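Phage-related protein (Bordetella bronchiseptica RB50, PDB 3BJQ) is probably a major capsid protein of a phage or prophage, whose copies would assemble into the shell of the head. Local coordinates at residues 126-131 with 239-244; 197-202 with 214-219. All coordinates share one frame; numbering follows the deposited sequence.

Overall arrangement
From the N terminus the chain runs through the long helix 105-131, whose last turns supply the first half of contact 1. Further on, the short helices 194-199 and 210-217 follow each other and meet in contact 2, which closes a small loop of 11 residues. Both segments of contact 2 lie within the range matched by the phage major capsid protein E family. The chain next forms strands 221-230 and 237-239, and the turns after them return to the long helix and complete contact 1. Contact 2 therefore falls wholly within the larger loop of contact 1, and the two do not cross. Their centres are about 26 Å apart. Contact 1 ties the long helix to the turns between strands 237-239 and 245-248, and contact 2 joins two peripheral helices.

Contact 1. Residues 126-131 with 239-244; sequences ECAQIA and DVWGPD
Ala128, on the last turns of helix 105-131, faces Trp241 in a pair of tight turns, with CA atoms 5.8 Å apart. The turns overlap. A type I turn runs from Asp239 to Gly242 and a type II' turn from Trp241 to Asp244. Gly242 has the positive phi, 53°, that the second turn requires.

The methyl of Ala128 carries the contact. Its CB lies over one face of the Trp241 indole, 3.9 Å from the centre of the six-membered ring and 7° from the ring normal. This is a CH-pi contact made almost straight down on the ring. The helix backbone also reaches the ring, with Ala128 CA 3.7 Å from Trp241 CZ3. The same methyl is 3.6 Å from Val240 CG1. That Val240 methyl lies over the same face of the indole, offset toward the rim, so methyl and ring pack round Ala128 together. Ala128 CB also meets the backbone here, 3.3 Å from Val240 O. Cys127 adds an oblique apolar contact at the far end of the indole, with its CB 4.1 Å from Trp241 CH2.

Trp241 CG is anti to its carbonyl carbon (chi1 -63°), and this swings the indole out of the turn to the helix. The ring nitrogen NE1 is hydrogen-bonded to Glu124 OE2, one turn before Ala128 on helix 105-131, which helps to fix the rotation of the ring. Leu34 of helix 31-34 also touches the indole. The side chain of Cys127 packs on Phe35 and Pro297.

Here a tryptophan from a pair of overlapping beta turns packs on the end of the helix through a CH-pi contact. It fastens the connection between strands 237-239 and 245-248 to the long helix, which is probably the spine helix of an HK97-like capsid fold.

Contact 2. Residues 197-202 with 214-219; sequences IERVKY and KALWEV
Arg199 holds CG anti to its backbone N (chi1 176°), and the chain then bends at chi2, 67°, which turns one face of the guanidinium to Leu216. Leu216 has an unusual chi1 of -135°, which lies away from the staggered positions, and its branched end is directed at the arginine. The two side chains pass each other in opposite directions.

Leu216 CD1 sits over the centre of one guanidinium face, with Arg199 CZ 3.8 Å away. It is an apolar methyl on a flat cationic group, so the contact is van der Waals packing. The other branch, Leu216 CD2, meets the aliphatic part of the same chain, 4.0 Å from Arg199 CG. Val200 makes a looser touch, with its CG1 4.4 Å from Leu216 CD1.

The polar end of Arg199 reaches a second subunit. NH1 donates a hydrogen bond to Glu206 O of that subunit, and it also lies in the plane of the Tyr202 ring, at its edge. That bond probably helps to fix the guanidinium, whose NH2 is hydrogen-bonded as well. Leu216 itself packs on Glu206 of the same neighbouring subunit.

The contact joins the C-terminal ends of helices 194-199 and 210-217 at the margin of the chain. Next to Leu216, Trp217 faces inward against helix 158-173 and Leu180 of strand 179-183.

Contact 1. Residues 126-131 with 239-244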
loop_
_atom_site.group_PDB
_atom_site.type_symbol
_atom_site.label_atom_id
_atom_site.label_comp_id
_atom_site.label_asym_id
_atom_site.label_seq_id
_atom_site.Cartn_x
_atom_site.Cartn_y
_atom_site.Cartn_z
ATOM N N GLU E 126 -10.355 -27.835 35.854
ATOM C CA GLU E 126 -9.709 -29.077 35.409
ATOM C C GLU E 126 -8.197 -29.081 35.629
ATOM O O GLU E 126 -7.605 -30.112 35.877
ATOM C CB GLU E 126 -10.040 -29.413 33.960
ATOM C CG GLU E 126 -11.001 -30.595 33.875
ATOM C CD GLU E 126 -10.535 -31.772 34.781
ATOM O OE1 GLU E 126 -9.339 -32.161 34.707
ATOM O OE2 GLU E 126 -11.353 -32.269 35.594
ATOM N N CYS E 127 -7.581 -27.920 35.520
ATOM C CA CYS E 127 -6.168 -27.796 35.792
ATOM C C CYS E 127 -5.867 -28.054 37.277
ATOM O O CYS E 127 -4.947 -28.807 37.616
ATOM C CB CYS E 127 -5.690 -26.409 35.399
ATOM S SG CYS E 127 -5.589 -26.157 33.612
ATOM N N ALA E 128 -6.637 -27.403 38.147
ATOM C CA ALA E 128 -6.485 -27.565 39.578
ATOM C C ALA E 128 -6.708 -29.019 39.948
ATOM O O ALA E 128 -6.005 -29.559 40.803
ATOM C CB ALA E 128 -7.463 -26.649 40.345
ATOM N N GLN E 129 -7.684 -29.648 39.291
ATOM C CA GLN E 129 -8.084 -31.023 39.589
ATOM C C GLN E 129 -6.949 -32.012 39.308
ATOM O O GLN E 129 -6.820 -33.018 40.015
ATOM C CB GLN E 129 -9.358 -31.341 38.788
ATOM C CG GLN E 129 -10.149 -32.564 39.205
ATOM C CD GLN E 129 -10.797 -32.428 40.578
ATOM O OE1 GLN E 129 -10.835 -31.341 41.163
ATOM N NE2 GLN E 129 -11.319 -33.539 41.095
ATOM N N ILE E 130 -6.101 -31.689 38.322
ATOM C CA ILE E 130 -4.963 -32.513 37.957
ATOM C C ILE E 130 -3.733 -32.174 38.777
ATOM O O ILE E 130 -3.157 -33.057 39.403
ATOM C CB ILE E 130 -4.604 -32.359 36.462
ATOM C CG1 ILE E 130 -5.709 -32.934 35.576
ATOM C CG2 ILE E 130 -3.320 -33.088 36.157
ATOM C CD1 ILE E 130 -5.513 -32.576 34.151
ATOM N N ALA E 131 -3.316 -30.913 38.758
ATOM C CA ALA E 131 -2.073 -30.513 39.439
ATOM C C ALA E 131 -2.079 -30.759 40.937
ATOM O O ALA E 131 -1.043 -31.103 41.497
ATOM C CB ALA E 131 -1.752 -29.082 39.158
ATOM N N ASP E 239 -12.359 -22.257 47.042
ATOM C CA ASP E 239 -11.153 -21.886 46.292
ATOM C C ASP E 239 -10.779 -23.003 45.340
ATOM O O ASP E 239 -10.564 -24.135 45.778
ATOM C CB ASP E 239 -9.964 -21.640 47.226
ATOM C CG ASP E 239 -10.177 -20.468 48.182
ATOM O OD1 ASP E 239 -11.078 -19.670 47.958
ATOM O OD2 ASP E 239 -9.433 -20.334 49.167
ATOM N N VAL E 240 -10.639 -22.674 44.057
ATOM C CA VAL E 240 -10.312 -23.661 43.033
ATOM C C VAL E 240 -8.929 -24.307 43.342
ATOM O O VAL E 240 -8.722 -25.493 43.132
ATOM C CB VAL E 240 -10.355 -23.007 41.620
ATOM C CG1 VAL E 240 -9.879 -23.973 40.528
ATOM C CG2 VAL E 240 -11.757 -22.462 41.312
ATOM N N TRP E 241 -7.982 -23.501 43.829
ATOM C CA TRP E 241 -6.621 -23.986 44.084
ATOM C C TRP E 241 -6.412 -24.390 45.550
ATOM O O TRP E 241 -5.265 -24.576 46.009
ATOM C CB TRP E 241 -5.605 -22.930 43.624
ATOM C CG TRP E 241 -5.711 -22.736 42.184
ATOM C CD1 TRP E 241 -6.470 -21.808 41.552
ATOM C CD2 TRP E 241 -5.087 -23.517 41.156
ATOM N NE1 TRP E 241 -6.383 -21.972 40.201
ATOM C CE2 TRP E 241 -5.529 -23.004 39.921
ATOM C CE3 TRP E 241 -4.200 -24.607 41.159
ATOM C CZ2 TRP E 241 -5.090 -23.511 38.686
ATOM C CZ3 TRP E 241 -3.761 -25.115 39.935
ATOM C CH2 TRP E 241 -4.211 -24.574 38.717
ATOM N N GLY E 242 -7.528 -24.543 46.267
ATOM C CA GLY E 242 -7.547 -25.052 47.615
ATOM C C GLY E 242 -6.614 -24.315 48.544
ATOM O O GLY E 242 -6.365 -23.118 48.349
ATOM N N PRO E 243 -6.114 -25.011 49.579
ATOM C CA PRO E 243 -5.152 -24.420 50.501
ATOM C C PRO E 243 -3.709 -24.794 50.145
ATOM O O PRO E 243 -2.818 -24.695 50.980
ATOM C CB PRO E 243 -5.562 -25.055 51.829
ATOM C CG PRO E 243 -6.007 -26.429 51.443
ATOM C CD PRO E 243 -6.457 -26.383 49.996
ATOM N N ASP E 244 -3.474 -25.154 48.885
ATOM C CA ASP E 244 -2.220 -25.776 48.497
ATOM C C ASP E 244 -1.158 -24.852 47.923
ATOM O O ASP E 244 -1.396 -23.686 47.633
ATOM C CB ASP E 244 -2.500 -26.885 47.487
ATOM C CG ASP E 244 -3.410 -27.968 48.033
ATOM O OD1 ASP E 244 -3.560 -28.104 49.274
ATOM O OD2 ASP E 244 -3.952 -28.719 47.203
#

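Contact 2. Residues 197-202 with 214-219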
loop_
_atom_site.group_PDB
_atom_site.type_symbol
_atom_site.label_atom_id
_atom_site.label_comp_id
_atom_site.label_asym_id
_atom_site.label_seq_id
_atom_site.Cartn_x
_atom_site.Cartn_y
_atom_site.Cartn_z
ATOM N N ILE E 197 9.156 -12.391 57.750
ATOM C CA ILE E 197 9.239 -11.006 58.200
ATOM C C ILE E 197 10.635 -10.727 58.768
ATOM O O ILE E 197 11.250 -9.700 58.475
ATOM C CB ILE E 197 8.130 -10.702 59.213
ATOM C CG1 ILE E 197 6.753 -10.752 58.535
ATOM C CG2 ILE E 197 8.321 -9.337 59.869
ATOM C CD1 ILE E 197 6.459 -9.595 57.589
ATOM N N GLU E 198 11.162 -11.647 59.558
ATOM C CA GLU E 198 12.481 -11.438 60.183
ATOM C C GLU E 198 13.573 -11.443 59.111
ATOM O O GLU E 198 14.539 -10.678 59.181
ATOM C CB GLU E 198 12.724 -12.480 61.306
ATOM C CG GLU E 198 14.124 -13.027 61.454
ATOM C CD GLU E 198 15.138 -12.015 61.920
ATOM O OE1 GLU E 198 14.714 -10.968 62.460
ATOM O OE2 GLU E 198 16.362 -12.282 61.759
ATOM N N ARG E 199 13.408 -12.318 58.128
ATOM C CA ARG E 199 14.346 -12.441 57.027
ATOM C C ARG E 199 14.470 -11.131 56.203
ATOM O O ARG E 199 15.548 -10.840 55.678
ATOM C CB ARG E 199 13.921 -13.620 56.139
ATOM C CG ARG E 199 14.738 -13.844 54.890
ATOM C CD ARG E 199 16.179 -14.295 55.139
ATOM N NE ARG E 199 16.873 -14.407 53.846
ATOM C CZ ARG E 199 17.338 -13.371 53.126
ATOM N NH1 ARG E 199 17.249 -12.122 53.563
ATOM N NH2 ARG E 199 17.912 -13.586 51.944
ATOM N N VAL E 200 13.392 -10.350 56.112
ATOM C CA VAL E 200 13.404 -9.100 55.347
ATOM C C VAL E 200 13.462 -7.825 56.217
ATOM O O VAL E 200 13.340 -6.703 55.690
ATOM C CB VAL E 200 12.208 -9.020 54.352
ATOM C CG1 VAL E 200 12.184 -10.253 53.437
ATOM C CG2 VAL E 200 10.875 -8.861 55.072
ATOM N N LYS E 201 13.709 -7.995 57.520
ATOM C CA LYS E 201 13.658 -6.896 58.480
ATOM C C LYS E 201 14.535 -5.737 58.090
ATOM O O LYS E 201 14.089 -4.601 58.141
ATOM C CB LYS E 201 14.082 -7.364 59.895
ATOM N N TYR E 202 15.786 -6.030 57.719
ATOM C CA TYR E 202 16.757 -4.981 57.399
ATOM C C TYR E 202 16.366 -4.115 56.202
ATOM O O TYR E 202 16.871 -3.006 56.063
ATOM C CB TYR E 202 18.161 -5.571 57.204
ATOM C CG TYR E 202 18.332 -6.349 55.912
ATOM C CD1 TYR E 202 17.942 -7.692 55.813
ATOM C CD2 TYR E 202 18.892 -5.743 54.784
ATOM C CE1 TYR E 202 18.105 -8.394 54.630
ATOM C CE2 TYR E 202 19.048 -6.442 53.595
ATOM C CZ TYR E 202 18.657 -7.766 53.525
ATOM O OH TYR E 202 18.810 -8.457 52.334
ATOM N N LYS E 214 9.708 -14.089 45.223
ATOM C CA LYS E 214 10.466 -14.490 44.011
ATOM C C LYS E 214 11.957 -14.378 44.248
ATOM O O LYS E 214 12.726 -15.259 43.889
ATOM C CB LYS E 214 10.129 -13.589 42.818
ATOM C CG LYS E 214 8.826 -13.920 42.150
ATOM C CD LYS E 214 8.382 -12.801 41.219
ATOM C CE LYS E 214 9.460 -12.411 40.225
ATOM N NZ LYS E 214 8.839 -11.524 39.188
ATOM N N ALA E 215 12.375 -13.243 44.796
ATOM C CA ALA E 215 13.798 -13.015 45.074
ATOM C C ALA E 215 14.322 -13.909 46.201
ATOM O O ALA E 215 15.443 -14.428 46.141
ATOM C CB ALA E 215 14.054 -11.570 45.425
ATOM N N LEU E 216 13.520 -14.071 47.242
ATOM C CA LEU E 216 13.899 -14.915 48.370
ATOM C C LEU E 216 14.027 -16.397 47.977
ATOM O O LEU E 216 14.995 -17.072 48.348
ATOM C CB LEU E 216 12.864 -14.796 49.488
ATOM C CG LEU E 216 13.375 -14.640 50.905
ATOM C CD1 LEU E 216 14.152 -13.308 51.019
ATOM C CD2 LEU E 216 12.188 -14.670 51.880
ATOM N N TRP E 217 13.052 -16.895 47.227
ATOM C CA TRP E 217 12.987 -18.308 46.867
ATOM C C TRP E 217 13.586 -18.639 45.489
ATOM O O TRP E 217 13.688 -19.802 45.111
ATOM C CB TRP E 217 11.543 -18.785 46.970
ATOM C CG TRP E 217 10.978 -18.767 48.379
ATOM C CD1 TRP E 217 11.676 -18.741 49.558
ATOM C CD2 TRP E 217 9.594 -18.864 48.742
ATOM N NE1 TRP E 217 10.811 -18.773 50.622
ATOM C CE2 TRP E 217 9.530 -18.864 50.152
ATOM C CE3 TRP E 217 8.403 -18.935 48.012
ATOM C CZ2 TRP E 217 8.327 -18.931 50.841
ATOM C CZ3 TRP E 217 7.198 -19.008 48.709
ATOM C CH2 TRP E 217 7.177 -19.003 50.103
ATOM N N GLU E 218 13.979 -17.602 44.754
ATOM C CA GLU E 218 14.645 -17.736 43.463
ATOM C C GLU E 218 13.859 -18.599 42.491
ATOM O O GLU E 218 14.383 -19.568 41.936
ATOM C CB GLU E 218 16.071 -18.271 43.632
ATOM C CG GLU E 218 16.973 -17.337 44.432
ATOM C CD GLU E 218 18.368 -17.905 44.672
ATOM O OE1 GLU E 218 18.655 -19.057 44.241
ATOM O OE2 GLU E 218 19.186 -17.188 45.304
ATOM N N VAL E 219 12.587 -18.241 42.327
ATOM C CA VAL E 219 11.729 -18.832 41.330
ATOM C C VAL E 219 11.377 -17.734 40.337
ATOM O O VAL E 219 10.987 -16.618 40.726
ATOM C CB VAL E 219 10.427 -19.435 41.914
ATOM C CG1 VAL E 219 10.738 -20.671 42.787
ATOM C CG2 VAL E 219 9.645 -18.385 42.698
#